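Local coordinates for YfdX protein (PDB 6A02), which is of unknown molecular function but is linked to antibiotic stress and virulence in Salmonella Typhi, at residues 16-21 against 59-64; 50-55 against 139-144; 78-84 against 129-135. The contacts are given in a common frame with arbitrary orientation. Numbering follows the deposited sequence.

Interaction 1: 16-21 against 59-64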
loop_
_atom_site.group_PDB
_atom_site.type_symbol
_atom_site.label_atom_id
_atom_site.label_comp_id
_atom_site.label_asym_id
_atom_site.label_seq_id
_atom_site.Cartn_x
_atom_site.Cartn_y
_atom_site.Cartn_z
ATOM N N LYS A 16 -21.140 11.351 7.106
ATOM C CA LYS A 16 -20.086 12.270 7.516
ATOM C C LYS A 16 -18.763 11.548 7.757
ATOM O O LYS A 16 -18.725 10.408 8.241
ATOM C CB LYS A 16 -20.519 13.047 8.762
ATOM C CG LYS A 16 -21.510 14.162 8.437
ATOM C CD LYS A 16 -22.102 14.788 9.692
ATOM C CE LYS A 16 -23.076 15.916 9.335
ATOM N NZ LYS A 16 -24.250 15.992 10.259
ATOM N N ILE A 17 -17.680 12.237 7.405
ATOM C CA ILE A 17 -16.308 11.763 7.547
ATOM C C ILE A 17 -15.608 12.667 8.552
ATOM O O ILE A 17 -15.756 13.893 8.494
ATOM C CB ILE A 17 -15.587 11.830 6.182
ATOM C CG1 ILE A 17 -16.281 10.953 5.127
ATOM C CG2 ILE A 17 -14.123 11.452 6.345
ATOM C CD1 ILE A 17 -15.836 11.257 3.702
ATOM N N SER A 18 -14.838 12.077 9.473
ATOM C CA SER A 18 -14.225 12.847 10.557
ATOM C C SER A 18 -12.884 13.428 10.122
ATOM O O SER A 18 -11.874 12.717 10.067
ATOM C CB SER A 18 -14.056 12.018 11.825
ATOM O OG SER A 18 -13.331 12.768 12.794
ATOM N N GLY A 19 -12.858 14.735 9.865
ATOM C CA GLY A 19 -11.587 15.383 9.601
ATOM C C GLY A 19 -10.691 15.450 10.818
ATOM O O GLY A 19 -9.462 15.447 10.686
ATOM N N GLN A 20 -11.283 15.524 12.015
ATOM C CA GLN A 20 -10.477 15.525 13.230
ATOM C C GLN A 20 -9.740 14.205 13.396
ATOM O O GLN A 20 -8.555 14.189 13.751
ATOM C CB GLN A 20 -11.345 15.778 14.458
ATOM C CG GLN A 20 -11.862 17.199 14.600
ATOM C CD GLN A 20 -12.822 17.314 15.761
ATOM O OE1 GLN A 20 -13.832 16.611 15.813
ATOM N NE2 GLN A 20 -12.504 18.188 16.715
ATOM N N ALA A 21 -10.429 13.088 13.161
ATOM C CA ALA A 21 -9.776 11.791 13.310
ATOM C C ALA A 21 -8.744 11.561 12.218
ATOM O O ALA A 21 -7.724 10.905 12.460
ATOM C CB ALA A 21 -10.809 10.669 13.312
ATOM N N THR A 59 -17.591 17.119 19.735
ATOM C CA THR A 59 -17.836 16.350 18.531
ATOM C C THR A 59 -18.840 15.241 18.816
ATOM O O THR A 59 -18.752 14.545 19.831
ATOM C CB THR A 59 -16.520 15.747 18.036
ATOM O OG1 THR A 59 -15.633 16.814 17.681
ATOM C CG2 THR A 59 -16.756 14.854 16.813
ATOM N N ASP A 60 -19.800 15.087 17.910
ATOM C CA ASP A 60 -20.777 14.005 17.980
ATOM C C ASP A 60 -20.207 12.840 17.181
ATOM O O ASP A 60 -20.374 12.750 15.963
ATOM C CB ASP A 60 -22.110 14.475 17.418
ATOM C CG ASP A 60 -23.163 13.389 17.417
ATOM O OD1 ASP A 60 -22.898 12.266 17.897
ATOM O OD2 ASP A 60 -24.268 13.659 16.913
ATOM N N TRP A 61 -19.544 11.925 17.887
ATOM C CA TRP A 61 -18.843 10.838 17.212
ATOM C C TRP A 61 -19.785 9.859 16.524
ATOM O O TRP A 61 -19.363 9.162 15.594
ATOM C CB TRP A 61 -17.884 10.156 18.196
ATOM C CG TRP A 61 -16.793 11.097 18.588
ATOM C CD1 TRP A 61 -16.694 11.818 19.746
ATOM C CD2 TRP A 61 -15.666 11.469 17.789
ATOM N NE1 TRP A 61 -15.568 12.608 19.720
ATOM C CE2 TRP A 61 -14.914 12.405 18.530
ATOM C CE3 TRP A 61 -15.211 11.090 16.518
ATOM C CZ2 TRP A 61 -13.737 12.973 18.039
ATOM C CZ3 TRP A 61 -14.040 11.656 16.036
ATOM C CH2 TRP A 61 -13.317 12.580 16.792
ATOM N N ASN A 62 -21.058 9.805 16.933
ATOM C CA ASN A 62 -22.023 8.947 16.255
ATOM C C ASN A 62 -22.127 9.269 14.771
ATOM O O ASN A 62 -22.441 8.382 13.968
ATOM C CB ASN A 62 -23.418 9.111 16.874
ATOM C CG ASN A 62 -23.463 8.762 18.346
ATOM O OD1 ASN A 62 -23.371 7.592 18.719
ATOM N ND2 ASN A 62 -23.630 9.774 19.191
ATOM N N LEU A 63 -21.877 10.525 14.392
ATOM C CA LEU A 63 -22.055 10.942 13.003
ATOM C C LEU A 63 -21.122 10.210 12.047
ATOM O O LEU A 63 -21.426 10.118 10.850
ATOM C CB LEU A 63 -21.804 12.444 12.867
ATOM C CG LEU A 63 -22.749 13.350 13.665
ATOM C CD1 LEU A 63 -22.373 14.805 13.456
ATOM C CD2 LEU A 63 -24.176 13.088 13.240
ATOM N N TYR A 64 -20.001 9.684 12.541
ATOM C CA TYR A 64 -18.964 9.125 11.681
ATOM C C TYR A 64 -18.934 7.607 11.689
ATOM O O TYR A 64 -18.115 7.012 10.982
ATOM C CB TYR A 64 -17.597 9.674 12.095
ATOM C CG TYR A 64 -17.619 11.160 12.330
ATOM C CD1 TYR A 64 -17.702 12.049 11.269
ATOM C CD2 TYR A 64 -17.574 11.675 13.618
ATOM C CE1 TYR A 64 -17.734 13.422 11.491
ATOM C CE2 TYR A 64 -17.599 13.037 13.851
ATOM C CZ TYR A 64 -17.679 13.902 12.787
ATOM O OH TYR A 64 -17.707 15.260 13.016
HETATM O O HOH W 1 -23.308 10.871 8.930
#

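Interaction 2: 50-55 against 139-144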
loop_
_atom_site.group_PDB
_atom_site.type_symbol
_atom_site.label_atom_id
_atom_site.label_comp_id
_atom_site.label_asym_id
_atom_site.label_seq_id
_atom_site.Cartn_x
_atom_site.Cartn_y
_atom_site.Cartn_z
ATOM N N ALA A 50 -3.285 14.591 18.999
ATOM C CA ALA A 50 -4.132 13.497 18.538
ATOM C C ALA A 50 -5.146 13.104 19.602
ATOM O O ALA A 50 -6.315 12.836 19.289
ATOM C CB ALA A 50 -3.262 12.302 18.145
ATOM N N GLU A 51 -4.715 13.051 20.865
ATOM C CA GLU A 51 -5.632 12.719 21.949
ATOM C C GLU A 51 -6.763 13.733 22.042
ATOM O O GLU A 51 -7.930 13.355 22.195
ATOM C CB GLU A 51 -4.866 12.631 23.269
ATOM C CG GLU A 51 -5.699 12.097 24.430
ATOM C CD GLU A 51 -4.941 12.083 25.744
ATOM O OE1 GLU A 51 -4.220 13.066 26.030
ATOM O OE2 GLU A 51 -5.067 11.084 26.488
ATOM N N LYS A 52 -6.443 15.023 21.936
ATOM C CA LYS A 52 -7.489 16.038 22.021
ATOM C C LYS A 52 -8.454 15.933 20.847
ATOM O O LYS A 52 -9.670 16.083 21.016
ATOM C CB LYS A 52 -6.876 17.438 22.117
ATOM C CG LYS A 52 -6.285 17.735 23.483
ATOM C CD LYS A 52 -5.830 19.177 23.619
ATOM C CE LYS A 52 -5.612 19.520 25.079
ATOM N NZ LYS A 52 -4.715 18.528 25.738
ATOM N N LEU A 53 -7.934 15.658 19.650
ATOM C CA LEU A 53 -8.804 15.533 18.483
ATOM C C LEU A 53 -9.760 14.353 18.618
ATOM O O LEU A 53 -10.951 14.472 18.304
ATOM C CB LEU A 53 -7.966 15.420 17.211
ATOM C CG LEU A 53 -7.214 16.670 16.737
ATOM C CD1 LEU A 53 -6.084 16.299 15.791
ATOM C CD2 LEU A 53 -8.156 17.646 16.053
ATOM N N LEU A 54 -9.257 13.195 19.064
ATOM C CA LEU A 54 -10.084 11.995 19.128
ATOM C C LEU A 54 -11.069 12.008 20.286
ATOM O O LEU A 54 -12.000 11.194 20.295
ATOM C CB LEU A 54 -9.195 10.753 19.250
ATOM C CG LEU A 54 -8.368 10.415 18.016
ATOM C CD1 LEU A 54 -7.370 9.308 18.348
ATOM C CD2 LEU A 54 -9.294 9.997 16.877
ATOM N N ASN A 55 -10.876 12.888 21.270
ATOM C CA ASN A 55 -11.679 12.877 22.485
ATOM C C ASN A 55 -12.449 14.175 22.663
ATOM O O ASN A 55 -12.934 14.461 23.764
ATOM C CB ASN A 55 -10.807 12.591 23.707
ATOM C CG ASN A 55 -10.298 11.167 23.728
ATOM O OD1 ASN A 55 -11.035 10.241 24.075
ATOM N ND2 ASN A 55 -9.038 10.979 23.349
ATOM N N THR A 139 -8.331 3.092 19.032
ATOM C CA THR A 139 -7.345 4.115 18.696
ATOM C C THR A 139 -7.145 5.093 19.843
ATOM O O THR A 139 -6.007 5.455 20.160
ATOM C CB THR A 139 -7.736 4.848 17.410
ATOM O OG1 THR A 139 -7.941 3.887 16.370
ATOM C CG2 THR A 139 -6.631 5.809 16.961
ATOM N N ARG A 140 -8.238 5.531 20.479
ATOM C CA ARG A 140 -8.115 6.397 21.650
ATOM C C ARG A 140 -7.212 5.768 22.701
ATOM O O ARG A 140 -6.326 6.431 23.254
ATOM C CB ARG A 140 -9.493 6.669 22.255
ATOM C CG ARG A 140 -10.305 7.687 21.504
ATOM C CD ARG A 140 -11.734 7.674 22.012
ATOM N NE ARG A 140 -12.519 8.776 21.467
ATOM C CZ ARG A 140 -13.835 8.876 21.596
ATOM N NH1 ARG A 140 -14.505 7.929 22.245
ATOM N NH2 ARG A 140 -14.481 9.919 21.082
ATOM N N LYS A 141 -7.421 4.478 22.976
ATOM C CA LYS A 141 -6.623 3.796 23.993
ATOM C C LYS A 141 -5.153 3.735 23.601
ATOM O O LYS A 141 -4.276 3.935 24.445
ATOM C CB LYS A 141 -7.177 2.397 24.267
ATOM C CG LYS A 141 -6.445 1.656 25.386
ATOM C CD LYS A 141 -7.134 0.337 25.713
ATOM C CE LYS A 141 -6.363 -0.460 26.755
ATOM N NZ LYS A 141 -6.909 -1.843 26.888
ATOM N N ASP A 142 -4.859 3.452 22.328
ATOM C CA ASP A 142 -3.469 3.471 21.871
ATOM C C ASP A 142 -2.815 4.820 22.155
ATOM O O ASP A 142 -1.674 4.885 22.625
ATOM C CB ASP A 142 -3.390 3.184 20.369
ATOM C CG ASP A 142 -3.740 1.753 19.992
ATOM O OD1 ASP A 142 -3.749 0.858 20.866
ATOM O OD2 ASP A 142 -3.985 1.537 18.777
ATOM N N VAL A 143 -3.512 5.918 21.853
ATOM C CA VAL A 143 -2.911 7.241 22.009
ATOM C C VAL A 143 -2.690 7.567 23.477
ATOM O O VAL A 143 -1.603 8.002 23.874
ATOM C CB VAL A 143 -3.762 8.314 21.312
ATOM C CG1 VAL A 143 -3.181 9.707 21.576
ATOM C CG2 VAL A 143 -3.797 8.038 19.833
ATOM N N THR A 144 -3.722 7.374 24.299
ATOM C CA THR A 144 -3.595 7.709 25.713
ATOM C C THR A 144 -2.532 6.850 26.377
ATOM O O THR A 144 -1.730 7.348 27.177
ATOM C CB THR A 144 -4.940 7.544 26.409
ATOM O OG1 THR A 144 -5.871 8.477 25.853
ATOM C CG2 THR A 144 -4.792 7.817 27.900
HETATM O O HOH W 2 -6.998 9.230 23.457
#

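Interaction 3: 78-84 against 129-135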
loop_
_atom_site.group_PDB
_atom_site.type_symbol
_atom_site.label_atom_id
_atom_site.label_comp_id
_atom_site.label_asym_id
_atom_site.label_seq_id
_atom_site.Cartn_x
_atom_site.Cartn_y
_atom_site.Cartn_z
ATOM N N TYR A 78 -16.130 1.293 14.225
ATOM C CA TYR A 78 -15.317 1.955 13.215
ATOM C C TYR A 78 -15.937 3.290 12.828
ATOM O O TYR A 78 -17.159 3.396 12.663
ATOM C CB TYR A 78 -15.253 1.086 11.964
ATOM C CG TYR A 78 -14.228 -0.008 12.031
ATOM C CD1 TYR A 78 -12.873 0.286 11.895
ATOM C CD2 TYR A 78 -14.606 -1.341 12.186
ATOM C CE1 TYR A 78 -11.913 -0.709 11.948
ATOM C CE2 TYR A 78 -13.651 -2.359 12.224
ATOM C CZ TYR A 78 -12.307 -2.029 12.114
ATOM O OH TYR A 78 -11.353 -3.025 12.160
ATOM N N ILE A 79 -15.087 4.306 12.666
ATOM C CA ILE A 79 -15.498 5.599 12.131
ATOM C C ILE A 79 -14.776 5.885 10.818
ATOM O O ILE A 79 -13.637 5.456 10.593
ATOM C CB ILE A 79 -15.298 6.769 13.123
ATOM C CG1 ILE A 79 -13.823 6.909 13.512
ATOM C CG2 ILE A 79 -16.223 6.624 14.351
ATOM C CD1 ILE A 79 -13.487 8.303 14.086
ATOM N N ARG A 80 -15.452 6.639 9.957
ATOM C CA ARG A 80 -14.916 7.052 8.662
ATOM C C ARG A 80 -13.962 8.227 8.826
ATOM O O ARG A 80 -14.312 9.236 9.451
ATOM C CB ARG A 80 -16.062 7.491 7.744
ATOM C CG ARG A 80 -16.991 6.363 7.318
ATOM C CD ARG A 80 -18.167 6.879 6.487
ATOM N NE ARG A 80 -19.032 7.700 7.320
ATOM C CZ ARG A 80 -20.062 7.231 8.022
ATOM N NH1 ARG A 80 -20.392 5.941 7.965
ATOM N NH2 ARG A 80 -20.770 8.064 8.781
ATOM N N ILE A 81 -12.767 8.117 8.241
ATOM C CA ILE A 81 -11.794 9.204 8.277
ATOM C C ILE A 81 -11.384 9.712 6.903
ATOM O O ILE A 81 -10.766 10.783 6.823
ATOM C CB ILE A 81 -10.547 8.876 9.135
ATOM C CG1 ILE A 81 -9.648 7.851 8.440
ATOM C CG2 ILE A 81 -10.964 8.401 10.510
ATOM C CD1 ILE A 81 -8.302 7.659 9.129
ATOM N N ASN A 82 -11.700 8.998 5.827
ATOM C CA ASN A 82 -11.383 9.487 4.490
ATOM C C ASN A 82 -12.203 8.701 3.485
ATOM O O ASN A 82 -12.596 7.561 3.742
ATOM C CB ASN A 82 -9.887 9.358 4.177
ATOM C CG ASN A 82 -9.496 10.096 2.916
ATOM O OD1 ASN A 82 -9.601 11.309 2.855
ATOM N ND2 ASN A 82 -9.062 9.360 1.896
ATOM N N SER A 83 -12.439 9.310 2.325
ATOM C CA SER A 83 -12.994 8.598 1.184
ATOM C C SER A 83 -12.183 8.920 -0.059
ATOM O O SER A 83 -11.781 10.070 -0.276
ATOM C CB SER A 83 -14.438 8.991 0.901
ATOM O OG SER A 83 -15.100 7.905 0.282
ATOM N N SER A 84 -11.970 7.904 -0.892
ATOM C CA SER A 84 -11.346 8.100 -2.194
ATOM C C SER A 84 -12.068 7.256 -3.234
ATOM O O SER A 84 -12.935 6.437 -2.915
ATOM C CB SER A 84 -9.858 7.746 -2.173
ATOM O OG SER A 84 -9.684 6.348 -2.014
ATOM N N GLU A 129 -15.831 3.211 -4.162
ATOM C CA GLU A 129 -15.492 4.176 -3.129
ATOM C C GLU A 129 -14.707 3.470 -2.030
ATOM O O GLU A 129 -15.161 2.451 -1.493
ATOM C CB GLU A 129 -16.752 4.822 -2.553
ATOM C CG GLU A 129 -16.437 5.868 -1.532
ATOM C CD GLU A 129 -17.659 6.455 -0.868
ATOM O OE1 GLU A 129 -18.647 5.720 -0.654
ATOM O OE2 GLU A 129 -17.614 7.655 -0.541
ATOM N N ASN A 130 -13.533 4.011 -1.698
ATOM C CA ASN A 130 -12.661 3.431 -0.674
ATOM C C ASN A 130 -12.791 4.276 0.582
ATOM O O ASN A 130 -12.352 5.428 0.610
ATOM C CB ASN A 130 -11.209 3.421 -1.137
ATOM C CG ASN A 130 -11.043 2.839 -2.499
ATOM O OD1 ASN A 130 -11.262 1.652 -2.712
ATOM N ND2 ASN A 130 -10.628 3.678 -3.445
ATOM N N GLN A 131 -13.376 3.703 1.621
ATOM C CA GLN A 131 -13.587 4.406 2.872
ATOM C C GLN A 131 -12.541 3.949 3.877
ATOM O O GLN A 131 -12.509 2.771 4.258
ATOM C CB GLN A 131 -14.994 4.144 3.406
ATOM C CG GLN A 131 -16.103 4.714 2.510
ATOM C CD GLN A 131 -17.478 4.558 3.115
ATOM O OE1 GLN A 131 -17.628 4.070 4.237
ATOM N NE2 GLN A 131 -18.496 4.980 2.373
ATOM N N GLU A 132 -11.683 4.873 4.289
ATOM C CA GLU A 132 -10.688 4.600 5.312
ATOM C C GLU A 132 -11.361 4.718 6.670
ATOM O O GLU A 132 -12.028 5.718 6.947
ATOM C CB GLU A 132 -9.556 5.615 5.188
ATOM C CG GLU A 132 -8.406 5.349 6.117
ATOM C CD GLU A 132 -7.298 6.392 6.030
ATOM O OE1 GLU A 132 -7.435 7.357 5.254
ATOM O OE2 GLU A 132 -6.283 6.241 6.749
ATOM N N LEU A 133 -11.182 3.698 7.516
ATOM C CA LEU A 133 -11.851 3.606 8.807
ATOM C C LEU A 133 -10.837 3.335 9.905
ATOM O O LEU A 133 -9.828 2.656 9.684
ATOM C CB LEU A 133 -12.874 2.452 8.832
ATOM C CG LEU A 133 -13.771 2.245 7.603
ATOM C CD1 LEU A 133 -14.594 0.973 7.730
ATOM C CD2 LEU A 133 -14.689 3.435 7.399
ATOM N N ILE A 134 -11.134 3.830 11.107
ATOM C CA ILE A 134 -10.389 3.422 12.301
ATOM C C ILE A 134 -11.351 2.990 13.397
ATOM O O ILE A 134 -12.483 3.493 13.477
ATOM C CB ILE A 134 -9.462 4.523 12.839
ATOM C CG1 ILE A 134 -10.262 5.773 13.210
ATOM C CG2 ILE A 134 -8.320 4.812 11.848
ATOM C CD1 ILE A 134 -9.474 6.751 14.045
ATOM N N PRO A 135 -10.933 2.077 14.276
ATOM C CA PRO A 135 -11.740 1.744 15.459
ATOM C C PRO A 135 -11.536 2.835 16.500
ATOM O O PRO A 135 -10.415 3.075 16.949
ATOM C CB PRO A 135 -11.143 0.412 15.921
ATOM C CG PRO A 135 -9.687 0.496 15.485
ATOM C CD PRO A 135 -9.687 1.287 14.195
HETATM O O HOH W 3 -20.085 4.303 5.587
HETATM O O HOH W 4 -9.833 6.498 1.511
#

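Interaction 1: 16-21 against 59-64
Tyr64 lays one face of its ring against Ser18. Ser18 CB sits 3.7 Å from the centroid of the Tyr64 ring and 13° off its normal, which makes a CH-pi contact. The edge of the same ring meets the backbone leading into helix 19-36, with Tyr64 CD1 3.6 Å from Lys16 O. The aliphatic part of Lys16 runs beside Leu63, where Lys16 CD and Leu63 CD1 are 3.8 Å apart. A water joins the two backbones here: it accepts from Lys16 N at 2.9 Å and donates to Leu63 O at 2.8 Å.

Ala21 CB lies at the edge of the Trp61 ring, 4.3 Å from Trp61 CZ3. Ser18 OG is 3.5 Å from that same CZ3 atom, but its polar role is local. It accepts from Ala21 N at 2.9 Å, so Ser18 is the N-cap of helix 19-36. One direct hydrogen bond crosses between the segments, from Thr59 OG1 to Gln20 OE1 at 2.6 Å. The amide nitrogen of Gln20 turns to Asp56, and Trp61 NE1 donates to Asp56 O.

Residues 61-64 form a short 3-10 turn, held by Leu63 N to Asp60 O at 3.1 Å and Tyr64 N to Trp61 O at 3.2 Å. This turn brings Trp61 and Tyr64 to the same helix start. Ala21 and Tyr64 also both touch Ile79 of strand 77-89. The contact is a helix N-terminus with a Ser18 N-cap, packed against a short 3-10 segment that carries Trp61 and Tyr64. It joins the first helix of the YfdX fold to the loop after helix 40-54.

Interaction 2: 50-55 against 139-144
Thr139 opens 139-144, one arm of an antiparallel helix pair in the helical region of the YfdX fold. The axes of 50-54 and 139-144 approach to 9.6 Å, and their directions differ by 152°. Thr139 CG2 touches Leu54 CD1 at 3.8 Å, while its hydroxyl bonds back to Pro135 O in its own chain.

Arg140 follows and reaches the C-terminal end of helix 40-54. Its aliphatic part packs on Leu54, with Arg140 CG 4.0 Å from Leu54 CB. Its guanidinium then donates twice to one carbonyl: Arg140 NE to Leu54 O at 2.7 Å and Arg140 NH2 to Leu54 O at 2.9 Å. This carbonyl lies at the last helical residue, so Arg140 supplies donors where the helix ends. Trp61 makes a cation-pi contact with the same group.

Lys141 is out of reach of 50-55 and forms a salt bridge with Asp90 of the second subunit. Asp142 is also out of reach and touches Leu161 and Ala165 of helix 155-167. Val143 turns back into the interface. Its CG1 lies 4.3 Å from Ala50 CB and 3.8 Å from Glu51 CB, and its CG2 is 4.1 Å from Leu54 CD1. Ala24 and Ile28 of helix 19-36 flank this apolar patch, touching Leu54 and Val143 respectively.

Thr144 ends the segment with polar contacts. Its OG1 donates to Glu51 OE2 at 2.8 Å. Asn55 ND2 donates to Glu51 O at 2.9 Å and to a water at 2.7 Å; that water in turn donates to Thr144 OG1 at 2.8 Å.

Interaction 3: 78-84 against 129-135
Backbone hydrogen bonds define this antiparallel strand pair. Ile79 and Ile134 bond both ways, Ile79 N to Ile134 O at 2.8 Å and Ile134 N to Ile79 O at 3.0 Å. Ser84 and Asn130 do the same. At a classic beta bulge between them, Ile81 and Asn82 sit opposite the single residue Glu132. Ile81 N donates to Glu132 O at 2.8 Å, and Asn82 N bonds weakly to that oxygen at 3.5 Å.

Apolar pairs lie on opposite faces: Tyr78 CE1 meets Pro135 CD and Ile79 CG1 meets Ile134 CG1, both at 3.7 Å.

Among polar side chains, Ser83 OG donates to Glu129 OE2 at 2.7 Å, and Asn130 ND2 to Ser84 OG at 3.2 Å; Asn130 OD1 bonds to Ser173. Mid-strand, a water links Arg80 NH1 to Gln131 OE1, and Arg80 NE bonds to Lys16 O.

The chemistry implies an apolar side, with Ile79 and Ile81 on helix 19-36, and a polar end at Ser84, whose side chain is about 4 Å from a sodium ion.

Overall arrangement
The three contacts form a continuous network. Interactions 1 and 3 have centres about 11 Å apart and meet at Arg80, whose NE lies 2.9 Å from Lys16 O and whose N lies 2.9 Å from Tyr64 O. Interactions 1 and 2, with centres about 14 Å apart, meet at Trp61: its CZ2 is 3.2 Å from Leu53 O. Helix 19-36 leads directly to helix 40-54. Interactions 2 and 3 are about 17 Å apart between centres, and strand 125-135 runs straight into helix 136-151. A sodium ion lies about 4 Å from the Ser84 side chain in interaction 3. A sodium ion lies about 10 Å from the Ile17 side chain, and one lies about 13 Å from that of Ala50.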